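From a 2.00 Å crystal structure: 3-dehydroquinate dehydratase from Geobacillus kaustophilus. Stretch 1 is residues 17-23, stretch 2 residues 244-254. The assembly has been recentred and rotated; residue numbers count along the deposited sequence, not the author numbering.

Stretch 1 (17-23) GTEPCIC
Stretch 2, residues 244-254: DVRTVLSILQT

Packing of an N-terminal loop and strand (17-23) against a near-C-terminal helix (244-254) of 3-dehydroquinate dehydratase, two segments of one chain. Residues 17-20 are loop; strand 21-23 follows and continues beyond the stretch, with phi/psi of -98/141 at C21, -104/122 at I22 and -107/133 at C23. All of 244-254 is helical, part of a longer helix, with phi/psi near -63/-44 and i to i+4 backbone bonds such as L249 N to V245 O (2.9 Å) and Q253 N to L249 O (2.7 Å). Strand and helix run almost antiparallel, at 167° between their N-to-C directions, and their axes approach to 10.6 Å. The register therefore descends along the helix as the first stretch advances: CA of E19 lies 8.8 Å from CA of Q253, CA of P20 8.3 Å from CA of L249, and CA of I22 8.4 Å from CA of V245. The contact buries 308 Å², both sides summed; P20, I22, V245 and L249 are buried, whereas Q253 is partly exposed.

Apolar contacts centre on I22. The alternation of the strand turns the CA-to-CB bond of I22 toward the helix and that of C21 (chi1 m) away, so C21 makes no contact here. V245, L249 and Q253, spaced one helical turn apart, all point toward the first stretch. I22 (chi1 m, chi2 t) is extended, placing I22 CD1 4.1 Å from V245 CG1 and 4.1 Å from L249 CD1; it has the largest covered area, 82 Å². A long, branched aliphatic chain suits this gap between backbones, while the shorter V245 (chi1 t) and the L249 side chain (chi1 m, chi2 t) supply methyl groups to meet it. L249 also reaches P20: L249 CD2 is 4.1 Å from P20 CG. P20 (phi/psi -74/148, C-gamma endo) points toward the helix from the loop just before the strand, offering a compact apolar ring with 51 Å² covered by the helix; P20 CD lies 3.5 Å from Q253 NE2.

R246 sets out sideways, but with chi1 m, chi2 t, chi3 t and chi4 -57° its end comes nearer. I22 CD1 lies over one face of the guanidinium, 3.9 Å from R246 NH1. This is packing on a flat face, which leaves the in-plane N-H groups free for polar partners; NH2 is hydrogen-bonded elsewhere in the structure.

At the polar edge, Q253 (chi1 m, chi2 t, chi3 -77°) carries its amide to the loop and has 62 Å² covered. Q253 NE2 donates a weak hydrogen bond to E19 OE1, 3.3 Å with an N-H...acceptor angle of 151°, the sole hydrogen bond across the stretches. E19 (phi/psi -93/130) leaves sideways, and chi1 m, chi2 m and chi3 -61° bring its carboxylate nearer to the helix. The long, polar side chains of both residues suit this more open end, where E19 is exposed. T18 (phi/psi -83/-37, chi1 m) adds only a peripheral approach, T18 O lying 3.7 Å from Q253 NE2.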

# COMPACT_ATOMS: atom_id res chain seq x y z
N GLY A 17 9.72 -14.40 -7.63
CA GLY A 17 8.82 -15.49 -7.30
C GLY A 17 7.63 -15.05 -6.47
O GLY A 17 6.98 -14.04 -6.75
N THR A 18 7.37 -15.82 -5.43
CA THR A 18 6.27 -15.57 -4.51
C THR A 18 6.69 -14.55 -3.46
O THR A 18 5.90 -13.72 -3.04
CB THR A 18 5.89 -16.85 -3.76
OG1 THR A 18 5.62 -17.89 -4.71
CG2 THR A 18 4.65 -16.61 -2.91
N GLU A 19 7.95 -14.64 -3.03
CA GLU A 19 8.48 -13.77 -1.99
C GLU A 19 9.17 -12.50 -2.47
O GLU A 19 10.03 -12.54 -3.35
CB GLU A 19 9.49 -14.54 -1.13
CG GLU A 19 9.02 -15.88 -0.67
CD GLU A 19 7.68 -15.81 0.01
OE1 GLU A 19 7.59 -15.11 1.05
OE2 GLU A 19 6.74 -16.44 -0.51
N PRO A 20 8.78 -11.36 -1.90
CA PRO A 20 9.51 -10.18 -2.39
C PRO A 20 10.93 -10.22 -1.79
O PRO A 20 11.14 -10.76 -0.70
CB PRO A 20 8.65 -9.00 -1.90
CG PRO A 20 7.68 -9.56 -0.90
CD PRO A 20 7.49 -11.01 -1.29
N CYS A 21 11.93 -9.72 -2.51
CA CYS A 21 13.29 -9.71 -1.96
C CYS A 21 13.64 -8.37 -1.35
O CYS A 21 13.26 -7.33 -1.88
CB CYS A 21 14.32 -10.05 -3.04
SG CYS A 21 14.18 -11.72 -3.60
N ILE A 22 14.35 -8.40 -0.23
CA ILE A 22 14.76 -7.18 0.43
C ILE A 22 16.25 -6.95 0.17
O ILE A 22 17.09 -7.80 0.51
CB ILE A 22 14.57 -7.26 1.97
CG1 ILE A 22 13.10 -7.51 2.31
CG2 ILE A 22 15.05 -5.98 2.59
CD1 ILE A 22 12.81 -7.66 3.79
N CYS A 23 16.57 -5.80 -0.42
CA CYS A 23 17.96 -5.44 -0.68
C CYS A 23 18.41 -4.33 0.30
O CYS A 23 17.70 -3.34 0.48
CB CYS A 23 18.12 -4.93 -2.11
SG CYS A 23 19.85 -4.46 -2.50
N ASP A 244 11.04 -3.31 10.10
CA ASP A 244 9.68 -2.82 9.89
C ASP A 244 9.16 -3.27 8.52
O ASP A 244 7.97 -3.54 8.37
CB ASP A 244 9.65 -1.29 10.04
CG ASP A 244 9.99 -0.84 11.46
OD1 ASP A 244 9.43 -1.40 12.42
OD2 ASP A 244 10.83 0.07 11.63
N VAL A 245 10.04 -3.37 7.53
CA VAL A 245 9.62 -3.84 6.22
C VAL A 245 9.11 -5.28 6.33
O VAL A 245 8.04 -5.62 5.81
CB VAL A 245 10.78 -3.78 5.21
CG1 VAL A 245 10.38 -4.42 3.90
CG2 VAL A 245 11.14 -2.32 4.95
N ARG A 246 9.87 -6.13 7.04
CA ARG A 246 9.50 -7.53 7.26
C ARG A 246 8.15 -7.65 7.97
O ARG A 246 7.31 -8.48 7.61
CB ARG A 246 10.56 -8.24 8.13
CG ARG A 246 11.94 -8.38 7.51
CD ARG A 246 12.92 -8.97 8.53
NE ARG A 246 14.27 -9.18 8.02
CZ ARG A 246 14.54 -9.93 6.96
NH1 ARG A 246 13.55 -10.53 6.30
NH2 ARG A 246 15.80 -10.10 6.56
N THR A 247 7.94 -6.83 8.99
CA THR A 247 6.69 -6.83 9.74
C THR A 247 5.50 -6.66 8.80
O THR A 247 4.56 -7.46 8.79
CB THR A 247 6.67 -5.67 10.77
OG1 THR A 247 7.69 -5.89 11.75
CG2 THR A 247 5.31 -5.57 11.47
N VAL A 248 5.54 -5.60 7.99
CA VAL A 248 4.45 -5.30 7.06
C VAL A 248 4.30 -6.35 5.97
O VAL A 248 3.17 -6.77 5.63
CB VAL A 248 4.67 -3.89 6.42
CG1 VAL A 248 3.62 -3.61 5.39
CG2 VAL A 248 4.63 -2.83 7.53
N LEU A 249 5.42 -6.79 5.41
CA LEU A 249 5.35 -7.79 4.35
C LEU A 249 4.65 -9.04 4.81
O LEU A 249 3.85 -9.60 4.07
CB LEU A 249 6.74 -8.17 3.85
CG LEU A 249 7.50 -7.10 3.07
CD1 LEU A 249 8.85 -7.67 2.61
CD2 LEU A 249 6.67 -6.65 1.87
N SER A 250 4.96 -9.49 6.02
CA SER A 250 4.36 -10.70 6.55
C SER A 250 2.84 -10.55 6.70
O SER A 250 2.08 -11.43 6.31
CB SER A 250 5.00 -11.06 7.89
OG SER A 250 6.38 -11.34 7.70
N ILE A 251 2.41 -9.41 7.23
CA ILE A 251 0.99 -9.16 7.39
C ILE A 251 0.34 -9.03 6.02
O ILE A 251 -0.63 -9.70 5.71
CB ILE A 251 0.78 -7.87 8.19
CG1 ILE A 251 1.29 -8.10 9.62
CG2 ILE A 251 -0.69 -7.46 8.16
CD1 ILE A 251 1.40 -6.85 10.44
N LEU A 252 0.92 -8.19 5.17
CA LEU A 252 0.39 -8.00 3.84
C LEU A 252 0.31 -9.33 3.10
O LEU A 252 -0.66 -9.59 2.40
CB LEU A 252 1.26 -7.00 3.07
CG LEU A 252 0.68 -6.32 1.83
CD1 LEU A 252 -0.68 -5.69 2.16
CD2 LEU A 252 1.68 -5.27 1.34
N GLN A 253 1.33 -10.17 3.27
CA GLN A 253 1.37 -11.45 2.58
C GLN A 253 0.33 -12.46 3.03
O GLN A 253 -0.28 -13.14 2.19
CB GLN A 253 2.76 -12.07 2.67
CG GLN A 253 3.73 -11.42 1.71
CD GLN A 253 5.03 -12.17 1.58
OE1 GLN A 253 5.90 -12.09 2.46
NE2 GLN A 253 5.17 -12.90 0.49
N THR A 254 0.12 -12.58 4.33
CA THR A 254 -0.87 -13.54 4.80
C THR A 254 -2.26 -13.10 4.35
O THR A 254 -3.04 -13.90 3.85
CB THR A 254 -0.85 -13.67 6.33
OG1 THR A 254 -1.49 -12.53 6.92
CG2 THR A 254 0.56 -13.74 6.84